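PDB 6M7Z: bradyzoite pseudokinase 1 from Toxoplasma gondii, which regulates the membrane ultrastructure of the parasitophorous vacuole and is a divergent, atypical kinase that lacks the glycine-rich loop. Local coordinates for residues Q72-N84 / R117-S129. Numbering follows the deposited sequence.
Sequences QREGVSAKVRLIN and RGAFLTYIFHPLS. With EDO (1,2-ethanediol), chain H.
K79 and H126 meet on one face of the antiparallel pair formed by strands 76-82 and 121-127. K79 NZ donates to H126 NE2 at 2.9 Å. K79 NZ lies about 30° out of the imidazole plane. K79 CG is anti to the backbone N, and a bend at chi3 (-69°) turns NZ toward the ring. K79 NZ also forms a salt bridge with E94 of helix 88-101, while H126 ND1 bonds to the P111 carbonyl. The imidazole is therefore held at both nitrogens. On the same face, past the end of strand 76-82, I83 CG1 lies 3.8 Å from T122 CG2. T122 OG1 bonds to the S91 carbonyl.

Paired backbone bonds run S77 to H126, K79 to I124 and R81 to T122. The K79 N to I124 O bond is 2.8 Å long and nearly straight (177°). Beyond these pairs, I83 N reaches F120 O, and L128 N reaches G75 O. A 1,2-ethanediol on the K79 face, probably from the crystallisation liquor, donates from O1 to K79 O (2.7 Å). It lies beside I124 and T122, and along the aliphatic part of R81. R81 continues to a salt bridge with D189.

The other face is mostly apolar. A78 CB touches F125 CE2 at 3.7 Å, and V76 CG2 comes to the edge of the same ring. V80 and Y123 lie side by side, with V80 CG1 3.8 Å from Y123 CD2. Y123 OH bonds to E29. L82 CD1 meets L121 CD2 across the strands at 3.9 Å. Helix 33-39 packs here against A78, L121 and F125.

The strand order and the K79-E94 salt bridge are those of a kinase N-lobe, here with four strands rather than the usual five, consistent with the missing glycine-rich loop. Strands 76-82 and 121-127 probably correspond to beta3 and beta5, with K79 at the place of the beta3 lysine and helix 88-101 at that of helix C.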
loop_
_atom_site.group_PDB
_atom_site.type_symbol
_atom_site.label_atom_id
_atom_site.label_comp_id
_atom_site.label_asym_id
_atom_site.label_seq_id
_atom_site.Cartn_x
_atom_site.Cartn_y
_atom_site.Cartn_z
ATOM N N GLN A 72 -1.180 -2.091 20.031
ATOM C CA GLN A 72 -1.972 -1.083 20.780
ATOM C C GLN A 72 -1.235 0.260 20.769
ATOM O O GLN A 72 -1.857 1.293 20.604
ATOM C CB GLN A 72 -2.191 -1.531 22.228
ATOM C CG GLN A 72 -3.561 -1.249 22.829
ATOM C CD GLN A 72 -3.712 -1.940 24.173
ATOM O OE1 GLN A 72 -3.052 -2.938 24.508
ATOM N NE2 GLN A 72 -4.624 -1.418 24.972
ATOM N N ARG A 73 0.092 0.223 20.961
ATOM C CA ARG A 73 0.927 1.421 21.083
ATOM C C ARG A 73 1.112 2.085 19.711
ATOM O O ARG A 73 1.207 3.292 19.637
ATOM C CB ARG A 73 2.288 1.080 21.716
ATOM C CG ARG A 73 2.268 0.924 23.229
ATOM C CD ARG A 73 3.641 0.753 23.864
ATOM N NE ARG A 73 3.842 -0.537 24.530
ATOM C CZ ARG A 73 4.466 -1.590 23.994
ATOM N NH1 ARG A 73 5.166 -1.447 22.880
ATOM N NH2 ARG A 73 4.447 -2.761 24.611
ATOM N N GLU A 74 1.184 1.284 18.640
ATOM C CA GLU A 74 1.341 1.764 17.266
ATOM C C GLU A 74 0.077 2.510 16.798
ATOM O O GLU A 74 0.181 3.444 16.013
ATOM C CB GLU A 74 1.576 0.608 16.291
ATOM C CG GLU A 74 2.928 -0.052 16.361
ATOM C CD GLU A 74 3.119 -1.242 15.422
ATOM O OE1 GLU A 74 2.209 -1.532 14.581
ATOM O OE2 GLU A 74 4.201 -1.875 15.517
ATOM N N GLY A 75 -1.102 2.068 17.263
ATOM C CA GLY A 75 -2.399 2.542 16.786
ATOM C C GLY A 75 -2.838 1.811 15.527
ATOM O O GLY A 75 -2.063 1.057 14.956
ATOM N N VAL A 76 -4.088 2.036 15.101
ATOM C CA VAL A 76 -4.607 1.444 13.866
ATOM C C VAL A 76 -5.291 2.528 13.035
ATOM O O VAL A 76 -5.661 3.586 13.523
ATOM C CB VAL A 76 -5.577 0.273 14.124
ATOM C CG1 VAL A 76 -4.929 -0.832 14.945
ATOM C CG2 VAL A 76 -6.885 0.728 14.759
ATOM N N SER A 77 -5.453 2.224 11.756
ATOM C CA SER A 77 -6.271 3.032 10.863
ATOM C C SER A 77 -7.348 2.157 10.219
ATOM O O SER A 77 -7.179 0.966 10.027
ATOM C CB SER A 77 -5.427 3.724 9.834
ATOM O OG SER A 77 -4.701 2.765 9.087
ATOM N N ALA A 78 -8.489 2.781 9.951
ATOM C CA ALA A 78 -9.631 2.117 9.353
ATOM C C ALA A 78 -9.901 2.744 7.981
ATOM O O ALA A 78 -9.963 3.952 7.830
ATOM C CB ALA A 78 -10.823 2.238 10.258
ATOM N N LYS A 79 -10.004 1.885 6.975
ATOM C CA LYS A 79 -10.432 2.246 5.644
ATOM C C LYS A 79 -11.914 1.888 5.532
ATOM O O LYS A 79 -12.283 0.717 5.637
ATOM C CB LYS A 79 -9.569 1.475 4.639
ATOM C CG LYS A 79 -9.352 2.162 3.317
ATOM C CD LYS A 79 -8.435 1.405 2.352
ATOM C CE LYS A 79 -6.980 1.330 2.762
ATOM N NZ LYS A 79 -6.292 0.163 2.155
ATOM N N VAL A 80 -12.764 2.884 5.328
ATOM C CA VAL A 80 -14.206 2.669 5.312
ATOM C C VAL A 80 -14.763 3.035 3.932
ATOM O O VAL A 80 -14.301 3.982 3.302
ATOM C CB VAL A 80 -14.909 3.458 6.426
ATOM C CG1 VAL A 80 -14.256 3.182 7.752
ATOM C CG2 VAL A 80 -14.933 4.939 6.187
ATOM N N ARG A 81 -15.746 2.260 3.473
ATOM C CA ARG A 81 -16.447 2.505 2.219
ATOM C C ARG A 81 -17.950 2.319 2.457
ATOM O O ARG A 81 -18.381 1.395 3.173
ATOM C CB ARG A 81 -16.024 1.538 1.110
ATOM C CG ARG A 81 -14.698 1.843 0.420
ATOM C CD ARG A 81 -14.424 0.980 -0.783
ATOM N NE ARG A 81 -13.614 1.606 -1.834
ATOM C CZ ARG A 81 -12.291 1.498 -1.943
ATOM N NH1 ARG A 81 -11.591 0.979 -0.946
ATOM N NH2 ARG A 81 -11.684 1.863 -3.065
ATOM N N LEU A 82 -18.739 3.186 1.822
ATOM C CA LEU A 82 -20.178 3.099 1.849
ATOM C C LEU A 82 -20.614 1.899 1.000
ATOM O O LEU A 82 -20.190 1.764 -0.140
ATOM C CB LEU A 82 -20.739 4.407 1.292
ATOM C CG LEU A 82 -22.198 4.708 1.632
ATOM C CD1 LEU A 82 -22.380 4.942 3.128
ATOM C CD2 LEU A 82 -22.711 5.892 0.820
ATOM N N ILE A 83 -21.429 1.013 1.580
ATOM C CA ILE A 83 -22.006 -0.114 0.844
ATOM C C ILE A 83 -23.010 0.429 -0.184
ATOM O O ILE A 83 -23.916 1.182 0.156
ATOM C CB ILE A 83 -22.675 -1.119 1.793
ATOM C CG1 ILE A 83 -21.629 -1.845 2.654
ATOM C CG2 ILE A 83 -23.547 -2.090 1.004
ATOM C CD1 ILE A 83 -22.235 -2.617 3.830
ATOM N N ASN A 84 -22.812 0.044 -1.442
ATOM C CA ASN A 84 -23.708 0.362 -2.536
ATOM C C ASN A 84 -24.396 -0.934 -2.964
ATOM O O ASN A 84 -23.730 -1.830 -3.468
ATOM C CB ASN A 84 -22.939 0.994 -3.693
ATOM C CG ASN A 84 -23.822 1.420 -4.846
ATOM O OD1 ASN A 84 -25.016 1.156 -4.849
ATOM N ND2 ASN A 84 -23.253 2.065 -5.851
ATOM N N ARG A 117 -18.011 -5.723 8.196
ATOM C CA ARG A 117 -19.166 -5.091 7.616
ATOM C C ARG A 117 -20.019 -4.568 8.772
ATOM O O ARG A 117 -20.235 -5.266 9.737
ATOM C CB ARG A 117 -19.935 -6.102 6.765
ATOM C CG ARG A 117 -21.365 -5.699 6.455
ATOM C CD ARG A 117 -22.112 -6.650 5.548
ATOM N NE ARG A 117 -22.164 -7.962 6.164
ATOM C CZ ARG A 117 -22.991 -8.303 7.147
ATOM N NH1 ARG A 117 -23.818 -7.413 7.662
ATOM N NH2 ARG A 117 -22.993 -9.537 7.613
ATOM N N GLY A 118 -20.444 -3.306 8.688
ATOM C CA GLY A 118 -21.498 -2.767 9.521
ATOM C C GLY A 118 -22.799 -2.748 8.757
ATOM O O GLY A 118 -22.918 -3.420 7.759
ATOM N N ALA A 119 -23.756 -1.941 9.211
ATOM C CA ALA A 119 -25.047 -1.797 8.507
ATOM C C ALA A 119 -24.863 -1.134 7.131
ATOM O O ALA A 119 -25.488 -1.556 6.189
ATOM C CB ALA A 119 -26.012 -1.026 9.369
ATOM N N PHE A 120 -24.030 -0.092 7.023
ATOM C CA PHE A 120 -23.905 0.683 5.746
ATOM C C PHE A 120 -22.449 0.872 5.280
ATOM O O PHE A 120 -22.247 1.480 4.231
ATOM C CB PHE A 120 -24.555 2.063 5.887
ATOM C CG PHE A 120 -25.772 2.083 6.773
ATOM C CD1 PHE A 120 -26.981 1.546 6.336
ATOM C CD2 PHE A 120 -25.701 2.620 8.052
ATOM C CE1 PHE A 120 -28.106 1.564 7.152
ATOM C CE2 PHE A 120 -26.826 2.634 8.870
ATOM C CZ PHE A 120 -28.027 2.115 8.416
ATOM N N LEU A 121 -21.465 0.362 6.038
ATOM C CA LEU A 121 -20.056 0.533 5.727
ATOM C C LEU A 121 -19.345 -0.817 5.728
ATOM O O LEU A 121 -19.697 -1.679 6.505
ATOM C CB LEU A 121 -19.410 1.434 6.787
ATOM C CG LEU A 121 -19.996 2.838 6.924
ATOM C CD1 LEU A 121 -19.412 3.542 8.131
ATOM C CD2 LEU A 121 -19.771 3.658 5.652
ATOM N N THR A 122 -18.313 -0.964 4.887
ATOM C CA THR A 122 -17.293 -1.996 5.092
ATOM C C THR A 122 -16.038 -1.347 5.691
ATOM O O THR A 122 -15.801 -0.142 5.470
ATOM C CB THR A 122 -16.950 -2.715 3.784
ATOM O OG1 THR A 122 -16.396 -1.764 2.857
ATOM C CG2 THR A 122 -18.155 -3.396 3.169
ATOM N N TYR A 123 -15.257 -2.142 6.436
ATOM C CA TYR A 123 -14.085 -1.682 7.151
ATOM C C TYR A 123 -12.886 -2.598 6.844
ATOM O O TYR A 123 -13.033 -3.816 6.779
ATOM C CB TYR A 123 -14.288 -1.714 8.664
ATOM C CG TYR A 123 -15.417 -0.890 9.220
ATOM C CD1 TYR A 123 -16.735 -1.286 9.075
ATOM C CD2 TYR A 123 -15.165 0.236 9.967
ATOM C CE1 TYR A 123 -17.778 -0.550 9.606
ATOM C CE2 TYR A 123 -16.196 0.993 10.507
ATOM C CZ TYR A 123 -17.506 0.586 10.345
ATOM O OH TYR A 123 -18.527 1.321 10.876
ATOM N N ILE A 124 -11.707 -2.002 6.654
ATOM C CA ILE A 124 -10.445 -2.691 6.675
ATOM C C ILE A 124 -9.548 -1.968 7.677
ATOM O O ILE A 124 -9.343 -0.768 7.560
ATOM C CB ILE A 124 -9.755 -2.723 5.295
ATOM C CG1 ILE A 124 -10.620 -3.376 4.229
ATOM C CG2 ILE A 124 -8.382 -3.405 5.392
ATOM C CD1 ILE A 124 -9.927 -3.468 2.887
ATOM N N PHE A 125 -8.998 -2.712 8.631
ATOM C CA PHE A 125 -8.089 -2.152 9.595
ATOM C C PHE A 125 -6.651 -2.417 9.120
ATOM O O PHE A 125 -6.338 -3.464 8.545
ATOM C CB PHE A 125 -8.424 -2.691 10.984
ATOM C CG PHE A 125 -9.723 -2.156 11.543
ATOM C CD1 PHE A 125 -10.932 -2.768 11.254
ATOM C CD2 PHE A 125 -9.741 -1.009 12.326
ATOM C CE1 PHE A 125 -12.127 -2.245 11.731
ATOM C CE2 PHE A 125 -10.937 -0.486 12.797
ATOM C CZ PHE A 125 -12.133 -1.110 12.509
ATOM N N HIS A 126 -5.790 -1.419 9.327
ATOM C CA HIS A 126 -4.374 -1.476 9.023
ATOM C C HIS A 126 -3.590 -1.003 10.235
ATOM O O HIS A 126 -4.108 -0.246 11.046
ATOM C CB HIS A 126 -4.018 -0.575 7.831
ATOM C CG HIS A 126 -4.639 -0.985 6.547
ATOM N ND1 HIS A 126 -4.341 -2.178 5.944
ATOM C CD2 HIS A 126 -5.523 -0.351 5.750
ATOM C CE1 HIS A 126 -5.035 -2.275 4.819
ATOM N NE2 HIS A 126 -5.784 -1.171 4.689
ATOM N N PRO A 127 -2.291 -1.359 10.343
ATOM C CA PRO A 127 -1.417 -0.698 11.298
ATOM C C PRO A 127 -1.416 0.794 10.937
ATOM O O PRO A 127 -1.499 1.143 9.751
ATOM C CB PRO A 127 -0.037 -1.323 11.077
ATOM C CG PRO A 127 -0.270 -2.550 10.229
ATOM C CD PRO A 127 -1.587 -2.348 9.513
ATOM N N LEU A 128 -1.366 1.661 11.952
ATOM C CA LEU A 128 -1.310 3.080 11.700
ATOM C C LEU A 128 0.101 3.418 11.238
ATOM O O LEU A 128 1.058 3.235 11.978
ATOM C CB LEU A 128 -1.668 3.840 12.971
ATOM C CG LEU A 128 -1.577 5.352 12.861
ATOM C CD1 LEU A 128 -2.398 5.875 11.674
ATOM C CD2 LEU A 128 -2.012 5.971 14.192
ATOM N N SER A 129 0.228 3.875 9.990
ATOM C CA SER A 129 1.531 4.116 9.386
ATOM C C SER A 129 2.113 5.425 9.935
ATOM O O SER A 129 1.372 6.311 10.379
ATOM C CB SER A 129 1.430 4.131 7.883
ATOM O OG SER A 129 1.207 5.450 7.389
HETATM C C1 EDO H . -13.354 -1.102 2.218
HETATM O O1 EDO H . -13.435 -0.741 3.611
HETATM C C2 EDO H . -12.075 -0.508 1.631
HETATM O O2 EDO H . -11.886 -0.844 0.247
HETATM O O HOH W 1 -1.879 3.146 7.437
#